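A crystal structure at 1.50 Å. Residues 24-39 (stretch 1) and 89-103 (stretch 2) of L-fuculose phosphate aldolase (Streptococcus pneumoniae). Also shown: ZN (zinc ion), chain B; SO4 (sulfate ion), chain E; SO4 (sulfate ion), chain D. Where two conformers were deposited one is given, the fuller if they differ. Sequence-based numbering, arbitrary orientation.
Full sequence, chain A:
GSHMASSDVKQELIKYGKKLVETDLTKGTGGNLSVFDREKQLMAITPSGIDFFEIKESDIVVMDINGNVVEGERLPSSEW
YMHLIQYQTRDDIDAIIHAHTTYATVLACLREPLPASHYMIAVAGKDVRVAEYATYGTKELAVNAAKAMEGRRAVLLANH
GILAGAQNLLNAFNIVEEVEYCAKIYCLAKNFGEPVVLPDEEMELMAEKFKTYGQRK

Stretch 1 24-39: DLTKGTGGNLSVFDRE
Stretch 2, residues 89-103: TRDDIDAIIHAHTTY

The only salt bridge between the stretches joins Arg38 to Asp94, with NE 2.9 Å from OD1 and nearly linear (175°): the carboxylate offers a negative charge to the guanidinium. The CA-to-CB bond of Arg38 (chi1 m, chi2 m, chi3 t) points toward the second stretch, and its NH2 also meets carbonyl oxygens, donating to Ile93 O at 2.8 Å and, weakly, to Arg90 O at 2.6 Å. Asp94 is m.

Strands 32-37 and 95-99 run antiparallel (170°), their axes 4.7 Å apart at closest; residues 32-36 and 95-99 are extended (phi/psi about -110 to -160/125 to 160). Asn32 and His98 form a hydrogen-bonded pair (Asn32 N to His98 O 2.9 Å, His98 N to Asn32 O 2.8 Å), as do Ser34 and Ile96 (Ser34 N to Ile96 O 2.9 Å, Ile96 N to Ser34 O 3.0 Å); Phe36 N to Asp94 O, 2.9 Å, extends the ladder.

At its other end, zinc is held by His98 NE2 (chi1 t) and His100 NE2 (chi1 m), each at 2.0 Å, water 4 at 2.1 Å and one atom from elsewhere in the structure. The type II turn Gly28-Gly31 lies alongside; at Gly30 (phi 70°) a CB would clash with His100 CE1. Water 2 links Thr29 O (3.0 Å) to His100 N (2.9 Å).

Non-hydrogen-bonded pairs share one sheet face: Leu33 CD2 meets Ile97 CG1 at 3.9 Å, and Val35 CG1 meets Ala95 CB at 3.9 Å. Leu33, Val35 and Ile97 are all m at chi1, as is Ile96 on the other face.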

ATOM      1  N   ASP A  24       4.349   6.389  -6.390  1.00 20.52           N
ATOM      2  CA  ASP A  24       4.196   4.936  -6.493  1.00 21.24           C
ATOM      3  C   ASP A  24       3.180   4.481  -7.540  1.00 20.74           C
ATOM      4  O   ASP A  24       2.600   3.389  -7.435  1.00 23.04           O
ATOM      5  CB  ASP A  24       3.871   4.292  -5.140  1.00 23.10           C
ATOM      6  CG  ASP A  24       4.284   2.829  -5.084  1.00 27.05           C
ATOM      7  OD1 ASP A  24       5.291   2.449  -5.731  1.00 34.74           O
ATOM      8  OD2 ASP A  24       3.592   2.054  -4.385  1.00 35.42           O
ATOM      9  N   LEU A  25       2.976   5.291  -8.563  1.00 18.25           N
ATOM     10  CA  LEU A  25       2.194   4.813  -9.712  1.00 18.31           C
ATOM     11  C   LEU A  25       2.944   3.713 -10.459  1.00 22.35           C
ATOM     12  O   LEU A  25       2.345   2.738 -10.915  1.00 23.30           O
ATOM     13  CB  LEU A  25       1.840   5.955 -10.659  1.00 18.67           C
ATOM     14  CG  LEU A  25       0.600   6.739 -10.260  1.00 18.77           C
ATOM     15  CD1 LEU A  25       0.553   8.046 -11.051  1.00 21.99           C
ATOM     16  CD2 LEU A  25      -0.674   5.905 -10.476  1.00 21.17           C
ATOM     17  N   THR A  26       4.260   3.864 -10.595  1.00 23.30           N
ATOM     18  CA  THR A  26       5.075   2.836 -11.242  1.00 22.71           C
ATOM     19  C   THR A  26       6.486   2.877 -10.678  1.00 27.31           C
ATOM     20  O   THR A  26       6.860   3.854 -10.041  1.00 34.45           O
ATOM     21  CB  THR A  26       5.057   2.983 -12.786  1.00 24.32           C
ATOM     22  OG1 THR A  26       5.884   1.978 -13.386  1.00 30.02           O
ATOM     23  CG2 THR A  26       5.553   4.345 -13.209  1.00 27.75           C
ATOM     24  N   LYS A  27       7.248   1.808 -10.890  1.00 31.20           N
ATOM     25  CA  LYS A  27       8.675   1.812 -10.581  1.00 34.34           C
ATOM     26  C   LYS A  27       9.489   2.476 -11.706  1.00 34.26           C
ATOM     27  O   LYS A  27      10.661   2.810 -11.522  1.00 39.35           O
ATOM     28  CB  LYS A  27       9.171   0.387 -10.329  1.00 40.83           C
ATOM     29  N   GLY A  28       8.853   2.663 -12.863  1.00 32.65           N
ATOM     30  CA  GLY A  28       9.497   3.255 -14.035  1.00 32.38           C
ATOM     31  C   GLY A  28       9.803   2.314 -15.187  1.00 28.05           C
ATOM     32  O   GLY A  28       9.889   2.742 -16.344  1.00 24.27           O
ATOM     33  N   THR A  29       9.977   1.032 -14.886  1.00 28.66           N
ATOM     34  CA  THR A  29      10.389   0.079 -15.913  1.00 25.71           C
ATOM     35  C   THR A  29       9.317  -0.018 -16.991  1.00 25.38           C
ATOM     36  O   THR A  29       8.122  -0.136 -16.685  1.00 25.89           O
ATOM     37  CB  THR A  29      10.690  -1.325 -15.335  1.00 31.31           C
ATOM     38  OG1 THR A  29       9.465  -1.978 -14.973  1.00 42.14           O
ATOM     39  CG2 THR A  29      11.622  -1.229 -14.115  1.00 29.33           C
ATOM     40  N   GLY A  30       9.753   0.082 -18.244  1.00 24.34           N
ATOM     41  CA  GLY A  30       8.858   0.034 -19.392  1.00 25.27           C
ATOM     42  C   GLY A  30       7.972   1.257 -19.547  1.00 20.81           C
ATOM     43  O   GLY A  30       7.168   1.302 -20.475  1.00 24.73           O
ATOM     44  N   GLY A  31       8.125   2.239 -18.646  1.00 19.88           N
ATOM     45  CA  GLY A  31       7.334   3.474 -18.662  1.00 18.30           C
ATOM     46  C   GLY A  31       8.052   4.569 -19.423  1.00 16.27           C
ATOM     47  O   GLY A  31       9.273   4.534 -19.566  1.00 18.93           O
ATOM     48  N   ASN A  32       7.299   5.525 -19.938  1.00 14.27           N
ATOM     49  CA  ASN A  32       7.917   6.574 -20.787  1.00 12.58           C
ATOM     50  C   ASN A  32       7.016   7.783 -20.874  1.00 13.77           C
ATOM     51  O   ASN A  32       5.812   7.699 -20.679  1.00 15.18           O
ATOM     52  CB  ASN A  32       8.356   6.069 -22.185  1.00 15.56           C
ATOM     53  CG  ASN A  32       7.563   4.858 -22.639  1.00 15.21           C
ATOM     54  OD1 ASN A  32       6.464   5.006 -23.158  1.00 17.90           O
ATOM     55  ND2 ASN A  32       8.119   3.661 -22.437  1.00 16.93           N
ATOM     56  N   LEU A  33       7.612   8.937 -21.148  1.00 12.08           N
ATOM     57  CA  LEU A  33       6.867  10.172 -21.246  1.00 10.64           C
ATOM     58  C   LEU A  33       7.351  10.912 -22.472  1.00 10.40           C
ATOM     59  O   LEU A  33       8.536  10.835 -22.842  1.00 12.77           O
ATOM     60  CB  LEU A  33       7.101  11.096 -20.037  1.00 11.78           C
ATOM     61  CG  LEU A  33       6.802  10.538 -18.652  1.00 12.40           C
ATOM     62  CD1 LEU A  33       7.939   9.652 -18.128  1.00 14.75           C
ATOM     63  CD2 LEU A  33       6.472  11.636 -17.664  1.00 17.44           C
ATOM     64  N   SER A  34       6.443  11.677 -23.050  1.00 11.22           N
ATOM     65  CA  SER A  34       6.791  12.525 -24.164  1.00 12.82           C
ATOM     66  C   SER A  34       5.951  13.785 -24.181  1.00 13.26           C
ATOM     67  O   SER A  34       4.879  13.869 -23.557  1.00 11.98           O
ATOM     68  CB  SER A  34       6.599  11.762 -25.470  1.00 13.59           C
ATOM     69  OG  SER A  34       5.228  11.642 -25.769  1.00 14.08           O
ATOM     70  N   VAL A  35       6.494  14.783 -24.886  1.00 12.08           N
ATOM     71  CA  VAL A  35       5.748  15.980 -25.222  0.50 13.38           C
ATOM     72  C   VAL A  35       5.958  16.272 -26.694  1.00 12.08           C
ATOM     73  O   VAL A  35       7.012  15.971 -27.260  1.00 15.35           O
ATOM     74  CB  VAL A  35       6.174  17.238 -24.411  0.50 14.53           C
ATOM     75  CG1 VAL A  35       5.568  17.222 -23.014  0.50 11.74           C
ATOM     76  CG2 VAL A  35       7.694  17.399 -24.397  0.50 17.80           C
ATOM     77  N   PHE A  36       4.942  16.867 -27.305  1.00 12.68           N
ATOM     78  CA  PHE A  36       5.007  17.281 -28.698  1.00 15.05           C
ATOM     79  C   PHE A  36       4.852  18.791 -28.793  1.00 16.10           C
ATOM     80  O   PHE A  36       3.899  19.364 -28.270  1.00 17.92           O
ATOM     81  CB  PHE A  36       3.904  16.585 -29.507  1.00 15.12           C
ATOM     82  CG  PHE A  36       4.099  16.683 -30.996  1.00 13.91           C
ATOM     83  CD1 PHE A  36       5.122  15.974 -31.618  1.00 15.78           C
ATOM     84  CD2 PHE A  36       3.271  17.486 -31.770  1.00 18.19           C
ATOM     85  CE1 PHE A  36       5.316  16.061 -32.992  1.00 17.43           C
ATOM     86  CE2 PHE A  36       3.457  17.570 -33.148  1.00 19.88           C
ATOM     87  CZ  PHE A  36       4.485  16.869 -33.748  1.00 19.09           C
ATOM     88  N   ASP A  37       5.812  19.430 -29.463  1.00 16.07           N
ATOM     89  CA  ASP A  37       5.764  20.864 -29.704  1.00 18.39           C
ATOM     90  C   ASP A  37       5.116  21.024 -31.073  1.00 19.26           C
ATOM     91  O   ASP A  37       5.710  20.622 -32.086  1.00 19.43           O
ATOM     92  CB  ASP A  37       7.205  21.390 -29.677  1.00 21.03           C
ATOM     93  CG  ASP A  37       7.306  22.889 -29.876  1.00 22.13           C
ATOM     94  OD1 ASP A  37       6.505  23.485 -30.623  1.00 25.12           O
ATOM     95  OD2 ASP A  37       8.237  23.474 -29.269  1.00 29.29           O
ATOM     96  N   ARG A  38       3.901  21.576 -31.117  1.00 21.30           N
ATOM     97  CA  ARG A  38       3.146  21.710 -32.384  1.00 22.43           C
ATOM     98  C   ARG A  38       3.708  22.732 -33.366  1.00 23.34           C
ATOM     99  O   ARG A  38       3.556  22.578 -34.577  1.00 26.57           O
ATOM    100  CB  ARG A  38       1.674  22.043 -32.126  1.00 24.03           C
ATOM    101  CG  ARG A  38       0.908  20.942 -31.429  1.00 26.40           C
ATOM    102  CD  ARG A  38       0.468  19.884 -32.412  1.00 25.84           C
ATOM    103  NE  ARG A  38      -0.071  18.757 -31.677  1.00 25.00           N
ATOM    104  CZ  ARG A  38      -0.390  17.588 -32.208  1.00 23.66           C
ATOM    105  NH1 ARG A  38      -0.243  17.378 -33.512  1.00 23.47           N
ATOM    106  NH2 ARG A  38      -0.862  16.629 -31.419  1.00 23.49           N
ATOM    107  N   GLU A  39       4.337  23.781 -32.842  1.00 22.84           N
ATOM    108  CA  GLU A  39       4.884  24.835 -33.695  1.00 22.86           C
ATOM    109  C   GLU A  39       6.115  24.272 -34.398  1.00 24.81           C
ATOM    110  O   GLU A  39       6.280  24.428 -35.614  1.00 28.05           O
ATOM    111  CB  GLU A  39       5.242  26.072 -32.863  1.00 26.95           C
ATOM    112  N   THR A  89      -1.796  11.720 -35.380  1.00 16.14           N
ATOM    113  CA  THR A  89      -3.194  11.441 -35.737  1.00 17.66           C
ATOM    114  C   THR A  89      -4.209  12.237 -34.917  1.00 19.19           C
ATOM    115  O   THR A  89      -5.410  12.223 -35.223  1.00 23.65           O
ATOM    116  CB  THR A  89      -3.507   9.921 -35.605  1.00 17.14           C
ATOM    117  OG1 THR A  89      -3.261   9.488 -34.267  1.00 17.82           O
ATOM    118  CG2 THR A  89      -2.666   9.090 -36.564  1.00 17.35           C
ATOM    119  N   ARG A  90      -3.728  12.916 -33.869  1.00 19.15           N
ATOM    120  CA  ARG A  90      -4.565  13.661 -32.943  1.00 21.99           C
ATOM    121  C   ARG A  90      -3.968  15.027 -32.687  1.00 21.21           C
ATOM    122  O   ARG A  90      -2.800  15.110 -32.324  1.00 27.32           O
ATOM    123  CB  ARG A  90      -4.605  12.938 -31.606  1.00 24.34           C
ATOM    124  CG  ARG A  90      -5.033  11.507 -31.752  1.00 26.90           C
ATOM    125  CD  ARG A  90      -5.440  10.955 -30.434  1.00 24.17           C
ATOM    126  NE  ARG A  90      -6.406  11.754 -29.678  1.00 21.82           N
ATOM    127  CZ  ARG A  90      -7.258  11.173 -28.839  1.00 20.34           C
ATOM    128  NH1 ARG A  90      -7.259   9.850 -28.761  1.00 20.60           N
ATOM    129  NH2 ARG A  90      -8.099  11.882 -28.111  1.00 21.04           N
ATOM    130  N   ASP A  91      -4.788  16.058 -32.874  1.00 22.32           N
ATOM    131  CA  ASP A  91      -4.371  17.436 -32.627  0.50 24.89           C
ATOM    132  C   ASP A  91      -4.626  17.879 -31.178  1.00 25.13           C
ATOM    133  O   ASP A  91      -4.167  18.959 -30.764  1.00 27.46           O
ATOM    134  CB  ASP A  91      -5.062  18.389 -33.617  0.50 25.52           C
ATOM    135  CG  ASP A  91      -6.586  18.266 -33.593  0.50 27.85           C
ATOM    136  OD1 ASP A  91      -7.113  17.450 -32.806  0.50 31.83           O
ATOM    137  OD2 ASP A  91      -7.260  18.986 -34.363  0.50 33.07           O
ATOM    138  N   ASP A  92      -5.372  17.069 -30.429  1.00 23.37           N
ATOM    139  CA  ASP A  92      -5.792  17.401 -29.070  1.00 26.09           C
ATOM    140  C   ASP A  92      -4.888  16.881 -27.954  1.00 25.95           C
ATOM    141  O   ASP A  92      -5.203  17.055 -26.771  1.00 27.69           O
ATOM    142  CB  ASP A  92      -7.244  16.938 -28.826  1.00 26.06           C
ATOM    143  CG  ASP A  92      -7.435  15.423 -28.983  1.00 26.75           C
ATOM    144  OD1 ASP A  92      -6.651  14.756 -29.687  1.00 25.85           O
ATOM    145  OD2 ASP A  92      -8.421  14.894 -28.410  1.00 31.16           O
ATOM    146  N   ILE A  93      -3.782  16.248 -28.333  1.00 21.17           N
ATOM    147  CA  ILE A  93      -2.881  15.597 -27.390  1.00 22.45           C
ATOM    148  C   ILE A  93      -1.494  16.166 -27.615  1.00 19.52           C
ATOM    149  O   ILE A  93      -0.962  16.028 -28.699  1.00 19.51           O
ATOM    150  CB  ILE A  93      -2.841  14.067 -27.640  1.00 25.42           C
ATOM    151  CG1 ILE A  93      -4.199  13.429 -27.351  1.00 27.06           C
ATOM    152  CG2 ILE A  93      -1.741  13.408 -26.825  1.00 26.60           C
ATOM    153  CD1 ILE A  93      -4.716  13.696 -25.956  1.00 28.83           C
ATOM    154  N   ASP A  94      -0.916  16.805 -26.602  1.00 17.77           N
ATOM    155  CA  ASP A  94       0.453  17.340 -26.723  1.00 17.09           C
ATOM    156  C   ASP A  94       1.435  16.732 -25.717  1.00 16.40           C
ATOM    157  O   ASP A  94       2.620  17.108 -25.669  1.00 17.22           O
ATOM    158  CB  ASP A  94       0.477  18.874 -26.613  1.00 19.70           C
ATOM    159  CG  ASP A  94      -0.161  19.580 -27.810  1.00 23.90           C
ATOM    160  OD1 ASP A  94      -0.411  18.939 -28.848  1.00 26.08           O
ATOM    161  OD2 ASP A  94      -0.399  20.805 -27.725  1.00 30.85           O
ATOM    162  N   ALA A  95       0.957  15.824 -24.875  1.00 13.90           N
ATOM    163  CA  ALA A  95       1.824  15.158 -23.925  1.00 13.77           C
ATOM    164  C   ALA A  95       1.248  13.791 -23.647  1.00 13.12           C
ATOM    165  O   ALA A  95       0.024  13.660 -23.566  1.00 16.10           O
ATOM    166  CB  ALA A  95       1.933  15.952 -22.637  1.00 15.29           C
ATOM    167  N   ILE A  96       2.122  12.805 -23.480  1.00 13.08           N
ATOM    168  CA  ILE A  96       1.699  11.412 -23.314  1.00 12.86           C
ATOM    169  C   ILE A  96       2.524  10.753 -22.237  1.00 12.46           C
ATOM    170  O   ILE A  96       3.770  10.935 -22.163  1.00 13.24           O
ATOM    171  CB  ILE A  96       1.875  10.639 -24.632  1.00 12.73           C
ATOM    172  CG1 ILE A  96       0.925  11.215 -25.663  1.00 12.90           C
ATOM    173  CG2 ILE A  96       1.594   9.136 -24.457  1.00 13.71           C
ATOM    174  CD1 ILE A  96       1.100  10.692 -27.078  1.00 15.77           C
ATOM    175  N   ILE A  97       1.861   9.954 -21.404  1.00 12.71           N
ATOM    176  CA  ILE A  97       2.551   9.154 -20.433  1.00 13.10           C
ATOM    177  C   ILE A  97       2.144   7.721 -20.611  1.00 12.39           C
ATOM    178  O   ILE A  97       0.926   7.437 -20.740  1.00 15.38           O
ATOM    179  CB  ILE A  97       2.234   9.604 -18.993  1.00 13.27           C
ATOM    180  CG1 ILE A  97       2.729  11.060 -18.775  1.00 14.08           C
ATOM    181  CG2 ILE A  97       2.847   8.632 -17.990  1.00 13.95           C
ATOM    182  CD1 ILE A  97       2.380  11.624 -17.413  1.00 15.37           C
ATOM    183  N   HIS A  98       3.136   6.837 -20.660  1.00 11.89           N
ATOM    184  CA  HIS A  98       2.895   5.384 -20.624  1.00 12.80           C
ATOM    185  C   HIS A  98       3.465   4.840 -19.326  1.00 12.80           C
ATOM    186  O   HIS A  98       4.610   5.160 -18.920  1.00 14.96           O
ATOM    187  CB  HIS A  98       3.520   4.714 -21.835  1.00 14.90           C
ATOM    188  CG  HIS A  98       3.674   3.223 -21.710  1.00 15.66           C
ATOM    189  ND1 HIS A  98       2.591   2.371 -21.637  1.00 14.67           N
ATOM    190  CD2 HIS A  98       4.777   2.437 -21.645  1.00 13.90           C
ATOM    191  CE1 HIS A  98       3.025   1.128 -21.525  1.00 14.90           C
ATOM    192  NE2 HIS A  98       4.349   1.130 -21.551  1.00 12.87           N
ATOM    193  N   ALA A  99       2.676   4.020 -18.639  1.00 12.94           N
ATOM    194  CA  ALA A  99       3.089   3.482 -17.376  1.00 12.81           C
ATOM    195  C   ALA A  99       2.601   2.066 -17.197  1.00 12.29           C
ATOM    196  O   ALA A  99       1.609   1.698 -17.817  1.00 15.62           O
ATOM    197  CB  ALA A  99       2.583   4.355 -16.238  1.00 14.57           C
ATOM    198  N   HIS A 100       3.302   1.287 -16.393  1.00 12.09           N
ATOM    199  CA  HIS A 100       2.823  -0.037 -15.966  1.00 12.43           C
ATOM    200  C   HIS A 100       2.334   0.159 -14.550  1.00 14.89           C
ATOM    201  O   HIS A 100       3.104   0.055 -13.587  1.00 20.00           O
ATOM    202  CB  HIS A 100       3.945  -1.066 -16.018  1.00 14.63           C
ATOM    203  CG  HIS A 100       4.582  -1.215 -17.372  1.00 13.96           C
ATOM    204  ND1 HIS A 100       5.431  -2.249 -17.677  1.00 15.16           N
ATOM    205  CD2 HIS A 100       4.487  -0.459 -18.496  1.00 14.22           C
ATOM    206  CE1 HIS A 100       5.875  -2.096 -18.921  1.00 14.41           C
ATOM    207  NE2 HIS A 100       5.283  -1.036 -19.449  1.00 14.26           N
ATOM    208  N   THR A 101       1.076   0.563 -14.420  1.00 13.23           N
ATOM    209  CA  THR A 101       0.516   0.792 -13.102  1.00 14.79           C
ATOM    210  C   THR A 101      -0.031  -0.518 -12.506  1.00 15.68           C
ATOM    211  O   THR A 101       0.300  -1.622 -12.989  1.00 18.58           O
ATOM    212  CB  THR A 101      -0.518   1.922 -13.133  1.00 14.27           C
ATOM    213  OG1 THR A 101      -1.645   1.486 -13.907  1.00 17.59           O
ATOM    214  CG2 THR A 101       0.085   3.223 -13.709  1.00 18.16           C
ATOM    215  N   THR A 102      -0.794  -0.422 -11.433  1.00 12.16           N
ATOM    216  CA  THR A 102      -1.293  -1.670 -10.841  1.00 11.63           C
ATOM    217  C   THR A 102      -2.642  -2.129 -11.398  1.00 12.13           C
ATOM    218  O   THR A 102      -2.673  -3.054 -12.236  1.00 11.59           O
ATOM    219  CB  THR A 102      -1.322  -1.600  -9.319  1.00 12.82           C
ATOM    220  OG1 THR A 102      -0.017  -1.222  -8.879  1.00 15.12           O
ATOM    221  CG2 THR A 102      -1.704  -2.962  -8.719  1.00 14.03           C
ATOM    222  N   TYR A 103      -3.730  -1.511 -10.952  1.00 11.79           N
ATOM    223  CA  TYR A 103      -5.060  -2.044 -11.320  1.00 11.01           C
ATOM    224  C   TYR A 103      -5.426  -1.811 -12.759  1.00 10.73           C
ATOM    225  O   TYR A 103      -6.190  -2.616 -13.342  1.00 11.25           O
ATOM    226  CB  TYR A 103      -6.132  -1.571 -10.344  1.00 11.23           C
ATOM    227  CG  TYR A 103      -5.983  -2.214  -9.000  1.00 12.14           C
ATOM    228  CD1 TYR A 103      -5.135  -1.678  -8.030  1.00 12.94           C
ATOM    229  CD2 TYR A 103      -6.655  -3.398  -8.687  1.00 11.78           C
ATOM    230  CE1 TYR A 103      -4.988  -2.274  -6.792  1.00 12.89           C
ATOM    231  CE2 TYR A 103      -6.527  -4.000  -7.452  1.00 11.79           C
ATOM    232  CZ  TYR A 103      -5.671  -3.448  -6.499  1.00 11.28           C
ATOM    233  OH  TYR A 103      -5.539  -4.039  -5.262  1.00 12.82           O
TER
HETATM  234 ZN    ZN B 301       5.486  -0.486 -21.355  1.00 15.82          ZN
HETATM  235  S   SO4 E1208      11.603   2.136 -22.308  1.00 22.33           S
HETATM  236  O1  SO4 E1208      12.352   1.785 -23.533  1.00 23.50           O
HETATM  237  O2  SO4 E1208      10.508   1.167 -22.192  1.00 27.44           O
HETATM  238  O3  SO4 E1208      12.594   2.017 -21.220  1.00 26.91           O
HETATM  239  O4  SO4 E1208      11.026   3.496 -22.397  1.00 21.30           O
HETATM  240  S   SO4 D1207      -1.624  -0.399  -5.025  0.50 20.92           S
HETATM  241  O1  SO4 D1207      -0.746  -0.393  -6.210  0.50 24.33           O
HETATM  242  O2  SO4 D1207      -0.907   0.343  -3.960  0.50 24.65           O
HETATM  243  O3  SO4 D1207      -2.856   0.310  -5.404  0.50 17.50           O
HETATM  244  O4  SO4 D1207      -1.906  -1.793  -4.618  0.50 24.04           O
HETATM  245  O   HOH W   1       0.044   1.726  -9.824  1.00 19.98           O
HETATM  246  O   HOH W   2       6.062   1.946 -15.993  1.00 20.97           O
HETATM  247  O   HOH W   3       5.495  -0.451 -12.531  1.00 30.23           O
HETATM  248  O   HOH W   4       7.088  -0.715 -22.675  1.00 25.08           O